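Long-range contacts in oxidoreductase (Azotobacter vinelandii, PDB 7D5N), which binds NADH and myo-inositol and, as a homolog of inositol dehydrogenase, probably oxidises inositol or a related polyol with NAD as cofactor: residues Gly26-Ser31 and Gly328-Trp333; Tyr201-Val206 and Pro239-Ala244. All coordinates share one frame; numbering follows the deposited sequence.

Contact 1. Residues Gly26-Ser31 and Gly328-Trp333. With NAI (1,4-dihydronicotinamide adenine dinucleotide), chain D.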
# COMPACT_ATOMS: atom_id res chain seq x y z
N GLY B 26 29.82 -6.19 7.94
CA GLY B 26 31.09 -5.44 7.96
C GLY B 26 31.01 -4.16 7.15
O GLY B 26 31.49 -3.11 7.64
N TYR B 27 30.39 -4.19 5.97
CA TYR B 27 30.45 -3.03 5.05
C TYR B 27 29.70 -1.84 5.65
O TYR B 27 30.23 -0.71 5.62
CB TYR B 27 29.97 -3.37 3.65
CG TYR B 27 29.95 -2.14 2.79
CD1 TYR B 27 31.13 -1.48 2.48
CD2 TYR B 27 28.76 -1.57 2.36
CE1 TYR B 27 31.13 -0.34 1.71
CE2 TYR B 27 28.75 -0.43 1.58
CZ TYR B 27 29.94 0.19 1.25
OH TYR B 27 29.96 1.34 0.52
N ILE B 28 28.52 -2.06 6.22
CA ILE B 28 27.71 -0.89 6.67
C ILE B 28 28.46 -0.17 7.79
O ILE B 28 28.38 1.08 7.82
CB ILE B 28 26.27 -1.26 7.05
CG1 ILE B 28 25.47 0.02 7.29
CG2 ILE B 28 26.19 -2.21 8.21
CD1 ILE B 28 23.98 -0.17 7.19
N HIS B 29 29.22 -0.88 8.62
CA HIS B 29 30.07 -0.23 9.65
C HIS B 29 31.01 0.76 8.99
O HIS B 29 31.06 1.93 9.41
CB HIS B 29 30.90 -1.25 10.42
CG HIS B 29 30.11 -1.95 11.46
ND1 HIS B 29 29.96 -1.44 12.73
CD2 HIS B 29 29.45 -3.12 11.42
CE1 HIS B 29 29.22 -2.28 13.43
NE2 HIS B 29 28.91 -3.32 12.66
N ARG B 30 31.76 0.31 8.00
CA ARG B 30 32.78 1.16 7.35
C ARG B 30 32.10 2.27 6.55
O ARG B 30 32.56 3.42 6.63
CB ARG B 30 33.68 0.32 6.46
CG ARG B 30 34.46 -0.71 7.23
CD ARG B 30 35.44 -1.37 6.30
NE ARG B 30 34.78 -2.22 5.32
CZ ARG B 30 34.39 -3.47 5.55
NH1 ARG B 30 34.56 -4.02 6.74
NH2 ARG B 30 33.83 -4.17 4.58
N SER B 31 31.03 1.97 5.82
CA SER B 31 30.34 2.99 5.01
C SER B 31 29.90 4.13 5.94
O SER B 31 30.08 5.31 5.60
CB SER B 31 29.19 2.37 4.23
OG SER B 31 28.59 3.31 3.35
N GLY B 328 18.08 5.73 3.39
CA GLY B 328 18.01 4.31 3.73
C GLY B 328 18.79 3.99 4.98
O GLY B 328 19.16 4.93 5.77
N LEU B 329 19.00 2.70 5.23
CA LEU B 329 19.59 2.26 6.52
C LEU B 329 21.03 2.77 6.64
O LEU B 329 21.52 2.93 7.77
CB LEU B 329 19.52 0.73 6.63
CG LEU B 329 20.10 0.14 7.91
CD1 LEU B 329 19.35 0.66 9.15
CD2 LEU B 329 20.07 -1.36 7.87
N PHE B 330 21.72 3.01 5.53
CA PHE B 330 23.10 3.55 5.57
C PHE B 330 23.09 4.95 6.17
O PHE B 330 24.05 5.27 6.90
CB PHE B 330 23.78 3.54 4.21
CG PHE B 330 24.19 2.17 3.77
CD1 PHE B 330 23.27 1.35 3.12
CD2 PHE B 330 25.45 1.66 4.06
CE1 PHE B 330 23.63 0.08 2.72
CE2 PHE B 330 25.81 0.38 3.65
CZ PHE B 330 24.89 -0.41 2.99
N GLU B 331 22.05 5.76 5.90
CA GLU B 331 21.96 7.11 6.52
C GLU B 331 21.75 6.94 8.03
O GLU B 331 22.39 7.70 8.82
CB GLU B 331 20.85 7.93 5.85
CG GLU B 331 21.26 8.52 4.51
CD GLU B 331 21.61 7.46 3.47
OE1 GLU B 331 22.79 7.38 3.06
OE2 GLU B 331 20.70 6.67 3.14
N ALA B 332 20.89 6.00 8.44
CA ALA B 332 20.60 5.74 9.87
C ALA B 332 21.91 5.38 10.59
O ALA B 332 22.20 5.91 11.66
CB ALA B 332 19.57 4.65 10.03
N TRP B 333 22.71 4.51 9.99
CA TRP B 333 23.98 4.07 10.62
C TRP B 333 24.97 5.23 10.67
O TRP B 333 25.68 5.34 11.68
CB TRP B 333 24.57 2.87 9.87
CG TRP B 333 24.01 1.55 10.28
CD1 TRP B 333 22.72 1.13 10.19
CD2 TRP B 333 24.75 0.47 10.86
NE1 TRP B 333 22.60 -0.14 10.68
CE2 TRP B 333 23.83 -0.57 11.09
CE3 TRP B 333 26.09 0.28 11.18
CZ2 TRP B 333 24.23 -1.80 11.61
CZ3 TRP B 333 26.47 -0.91 11.75
CH2 TRP B 333 25.55 -1.94 11.95
PA NAI D . 29.03 -13.07 9.67
O1A NAI D . 29.10 -14.49 10.02
O2A NAI D . 28.42 -12.66 8.41
O5B NAI D . 30.52 -12.44 9.71
C5B NAI D . 31.41 -12.65 10.80
C4B NAI D . 32.73 -11.99 10.39
O4B NAI D . 33.63 -11.88 11.48
C3B NAI D . 33.47 -12.77 9.31
O3B NAI D . 34.18 -11.84 8.49
C2B NAI D . 34.43 -13.62 10.08
O2B NAI D . 35.59 -13.99 9.33
C1B NAI D . 34.80 -12.62 11.14
N9A NAI D . 35.23 -13.20 12.39
C8A NAI D . 34.69 -14.21 13.08
N7A NAI D . 35.38 -14.40 14.23
C5A NAI D . 36.39 -13.52 14.24
C6A NAI D . 37.48 -13.19 15.14
N6A NAI D . 37.62 -13.88 16.28
N1A NAI D . 38.32 -12.20 14.79
C2A NAI D . 38.14 -11.49 13.65
N3A NAI D . 37.15 -11.76 12.76
C4A NAI D . 36.27 -12.73 13.03
O3 NAI D . 28.28 -12.36 10.88
PN NAI D . 27.39 -11.03 10.69
O1N NAI D . 26.03 -11.44 10.22
O2N NAI D . 28.12 -10.00 9.97
O5D NAI D . 27.24 -10.59 12.21
C5D NAI D . 28.32 -10.06 12.96
C4D NAI D . 27.83 -9.38 14.21
O4D NAI D . 27.01 -8.26 13.81
C3D NAI D . 26.96 -10.25 15.08
O3D NAI D . 27.11 -9.85 16.42
C2D NAI D . 25.54 -9.89 14.71
O2D NAI D . 24.62 -9.95 15.80
C1D NAI D . 25.70 -8.44 14.33
N1N NAI D . 24.74 -7.94 13.36
C2N NAI D . 24.14 -6.78 13.63
C3N NAI D . 23.22 -6.21 12.77
C7N NAI D . 22.60 -4.90 13.11
O7N NAI D . 21.63 -4.54 12.47
N7N NAI D . 23.20 -4.14 14.02
C4N NAI D . 22.89 -6.85 11.45
C5N NAI D . 23.62 -8.10 11.26
C6N NAI D . 24.51 -8.57 12.20

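Contact 2. Residues Tyr201-Val206 and Pro239-Ala244. With INS (1,2,3,4,5,6-hexahydroxy-cyclohexane), chain E.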
# COMPACT_ATOMS: atom_id res chain seq x y z
N TYR B 201 18.40 -17.26 20.07
CA TYR B 201 18.62 -16.85 18.67
C TYR B 201 17.80 -15.57 18.41
O TYR B 201 18.35 -14.48 18.62
CB TYR B 201 18.46 -18.03 17.71
CG TYR B 201 18.33 -17.59 16.27
CD1 TYR B 201 19.00 -16.46 15.83
CD2 TYR B 201 17.50 -18.25 15.38
CE1 TYR B 201 18.86 -16.00 14.53
CE2 TYR B 201 17.37 -17.81 14.07
CZ TYR B 201 18.03 -16.67 13.66
OH TYR B 201 17.93 -16.17 12.40
N VAL B 202 16.52 -15.65 18.03
CA VAL B 202 15.83 -14.45 17.46
C VAL B 202 15.56 -13.39 18.54
O VAL B 202 15.49 -12.20 18.17
CB VAL B 202 14.53 -14.78 16.70
CG1 VAL B 202 14.85 -15.48 15.39
CG2 VAL B 202 13.50 -15.53 17.53
N LEU B 203 15.40 -13.75 19.81
CA LEU B 203 15.16 -12.72 20.85
C LEU B 203 16.31 -11.72 20.83
O LEU B 203 16.06 -10.51 20.77
CB LEU B 203 15.05 -13.39 22.22
CG LEU B 203 13.74 -14.13 22.49
CD1 LEU B 203 13.89 -15.05 23.70
CD2 LEU B 203 12.61 -13.14 22.71
N GLY B 204 17.55 -12.22 20.86
CA GLY B 204 18.75 -11.35 20.82
C GLY B 204 19.03 -10.83 19.42
O GLY B 204 19.47 -9.66 19.28
N ASP B 205 18.80 -11.64 18.40
CA ASP B 205 19.25 -11.32 17.02
C ASP B 205 18.36 -10.22 16.43
O ASP B 205 18.89 -9.32 15.79
CB ASP B 205 19.24 -12.56 16.13
CG ASP B 205 19.94 -12.36 14.81
OD1 ASP B 205 21.15 -12.05 14.83
OD2 ASP B 205 19.26 -12.48 13.77
N VAL B 206 17.03 -10.31 16.60
CA VAL B 206 16.10 -9.35 15.95
C VAL B 206 15.15 -8.70 16.99
O VAL B 206 14.81 -7.54 16.79
CB VAL B 206 15.35 -9.98 14.77
CG1 VAL B 206 16.30 -10.31 13.62
CG2 VAL B 206 14.52 -11.20 15.14
N PRO B 239 18.07 -25.96 21.76
CA PRO B 239 17.12 -25.09 22.47
C PRO B 239 16.97 -23.63 22.04
O PRO B 239 16.21 -22.90 22.69
CB PRO B 239 17.75 -25.08 23.88
CG PRO B 239 19.24 -25.07 23.58
CD PRO B 239 19.37 -26.05 22.43
N LEU B 240 17.71 -23.18 21.02
CA LEU B 240 17.60 -21.76 20.56
C LEU B 240 16.30 -21.59 19.78
O LEU B 240 15.93 -22.50 19.01
CB LEU B 240 18.81 -21.40 19.71
CG LEU B 240 20.14 -21.52 20.45
CD1 LEU B 240 21.26 -20.96 19.61
CD2 LEU B 240 20.08 -20.83 21.80
N GLU B 241 15.64 -20.46 19.98
CA GLU B 241 14.30 -20.20 19.41
C GLU B 241 14.44 -19.49 18.07
O GLU B 241 15.27 -18.55 17.96
CB GLU B 241 13.43 -19.39 20.39
CG GLU B 241 13.76 -17.92 20.48
CD GLU B 241 15.14 -17.56 21.00
OE1 GLU B 241 15.79 -18.44 21.61
OE2 GLU B 241 15.55 -16.39 20.81
N ASP B 242 13.63 -19.90 17.09
CA ASP B 242 13.50 -19.13 15.82
C ASP B 242 12.19 -18.34 15.79
O ASP B 242 11.90 -17.68 14.74
CB ASP B 242 13.65 -20.04 14.60
CG ASP B 242 12.80 -21.29 14.60
OD1 ASP B 242 11.77 -21.31 15.30
OD2 ASP B 242 13.19 -22.24 13.89
N ASN B 243 11.43 -18.39 16.88
CA ASN B 243 10.15 -17.64 17.02
C ASN B 243 9.91 -17.38 18.51
O ASN B 243 10.21 -18.26 19.31
CB ASN B 243 8.97 -18.39 16.43
CG ASN B 243 7.75 -17.52 16.24
OD1 ASN B 243 7.74 -16.66 15.36
ND2 ASN B 243 6.74 -17.70 17.10
N ALA B 244 9.38 -16.22 18.87
CA ALA B 244 9.08 -15.96 20.30
C ALA B 244 8.03 -14.86 20.42
O ALA B 244 8.00 -13.95 19.57
CB ALA B 244 10.34 -15.62 21.06
C1 INS E . 19.10 -9.58 10.60
C2 INS E . 19.07 -8.08 10.46
C3 INS E . 19.18 -7.39 11.81
C4 INS E . 20.41 -7.89 12.57
C5 INS E . 20.52 -9.41 12.61
C6 INS E . 20.44 -9.98 11.21
O1 INS E . 18.91 -10.18 9.32
O2 INS E . 20.18 -7.66 9.65
O3 INS E . 19.27 -5.97 11.60
O4 INS E . 20.45 -7.42 13.90
O5 INS E . 21.77 -9.80 13.19
O6 INS E . 20.56 -11.38 11.33

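Contact 1. Residues Gly26-Ser31 and Gly328-Trp333
Ile28 and Trp333 lead a buried apolar helix-to-helix contact that joins the nucleotide-binding domain to the C-terminal domain; the axes of segments 26-31 and 329-333, on helix 26-34 and the start of helix 329-348, cross at -58° and come within 9.4 Å. The end of Ile28 is wedged between two aromatic rings. Its CD1 lies over the five-membered ring of Trp333, 3.5 Å from that centroid, and also over the face of Phe330, 4.0 Å from the ring centre, a CH-pi contact with each. With CG1 anti to the backbone N (chi1 -172°), the ethyl branch reaches across to the second helix, while CG2 covers the benzo part of the indole. At the far rim of that indole, CZ3 of Trp333 points into the middle of the His29 imidazole, a T-shaped pair with planes at 87° and CZ3 3.5 Å from His29 CE1. His29 is bonded to Tyr337 at ND1 and to Glu114 at NE2, two bonds that hold the imidazole against rotation, with one face toward Trp333. Helix 26-34 follows the first strand of the Rossmann fold, the dinucleotide-binding element, and through Trp333 the contact borders the nicotinamide carboxamide of NADH: Trp333 CZ2 lies 3.5 Å from N7N. With an alanine here in place of Trp333 the indole is lost, and Ile28 CD1 would probably keep only Phe330 of its two rings, with a gap opened beside His29 and the carboxamide. Phe330 CE2 also meets Tyr27 CE2 rim to rim at 3.7 Å, and Arg35 of the second subunit makes a cation-pi contact with Phe330.

Contact 2. Residues Tyr201-Val206 and Pro239-Ala244
Glu241 turns its carboxylate back against the first turn of helix 202-217, and the backbone N-H groups there take it up. CG sits between the backbone N and the carbonyl carbon (chi1 76°) and the chain bends again at chi2, which brings OE2 to the amides. The bond from Leu203 N to Glu241 OE2 is short and nearly straight, 2.8 Å at 170°, whereas Tyr201 N makes only weak bonds to the two carboxylate oxygens. Val202 N turns instead to the backbone, giving its hydrogen to Glu241 O at 3.2 Å. One residue thus serves three successive amides at the helix N-terminus, where the helix dipole would probably favour its negative charge; Arg230 forms a salt bridge with OE1.

The Leu203 and Glu241 side chains cross at about a right angle, Leu203 CG lying 3.3 Å from Glu241 OE2, and the CD2 branch of Leu203 rests on Ala244 CB at 3.7 Å. Val202 lays CG2 against the Asp242 backbone, and Tyr201 brings CB to 3.9 Å from Leu240 CB while its hydroxyl bonds to His177. Further along the same helix Asp205 meets inositol: Asp205 OD1 accepts from O5 at 2.9 Å, OD2 from O6 at 3.0 Å, and Arg191 pairs with OD1.

Asp242 and Asn243 form a classic beta bulge opposite Gln231 as strand 243-250 begins. That strand runs between strands 223-231 and 255-261 of the large mixed sheet, and Leu203 lies between the sheet, where it touches Cys228 and Ser260, and helix 363-381, where it touches Trp372 and Cys376.

How the contacts relate
Contact 2 is nested inside the chain loop that contact 1 closes: residues 26-31 come first, then 201-206 and 239-244, and finally 328-333. Their centres lie 24 Å apart and their nearest atoms about 10 Å, so the two do not touch. Contact 1 spans the Rossmann and C-terminal domains, whereas contact 2 lies wholly in the C-terminal one, tying a helix start to its mixed sheet. They share no helix or strand, but each borders a bound group, contact 1 the cofactor and contact 2, through Asp205, the inositol. This is consistent with a site built from parts of both domains, with NADH and inositol held at their junction.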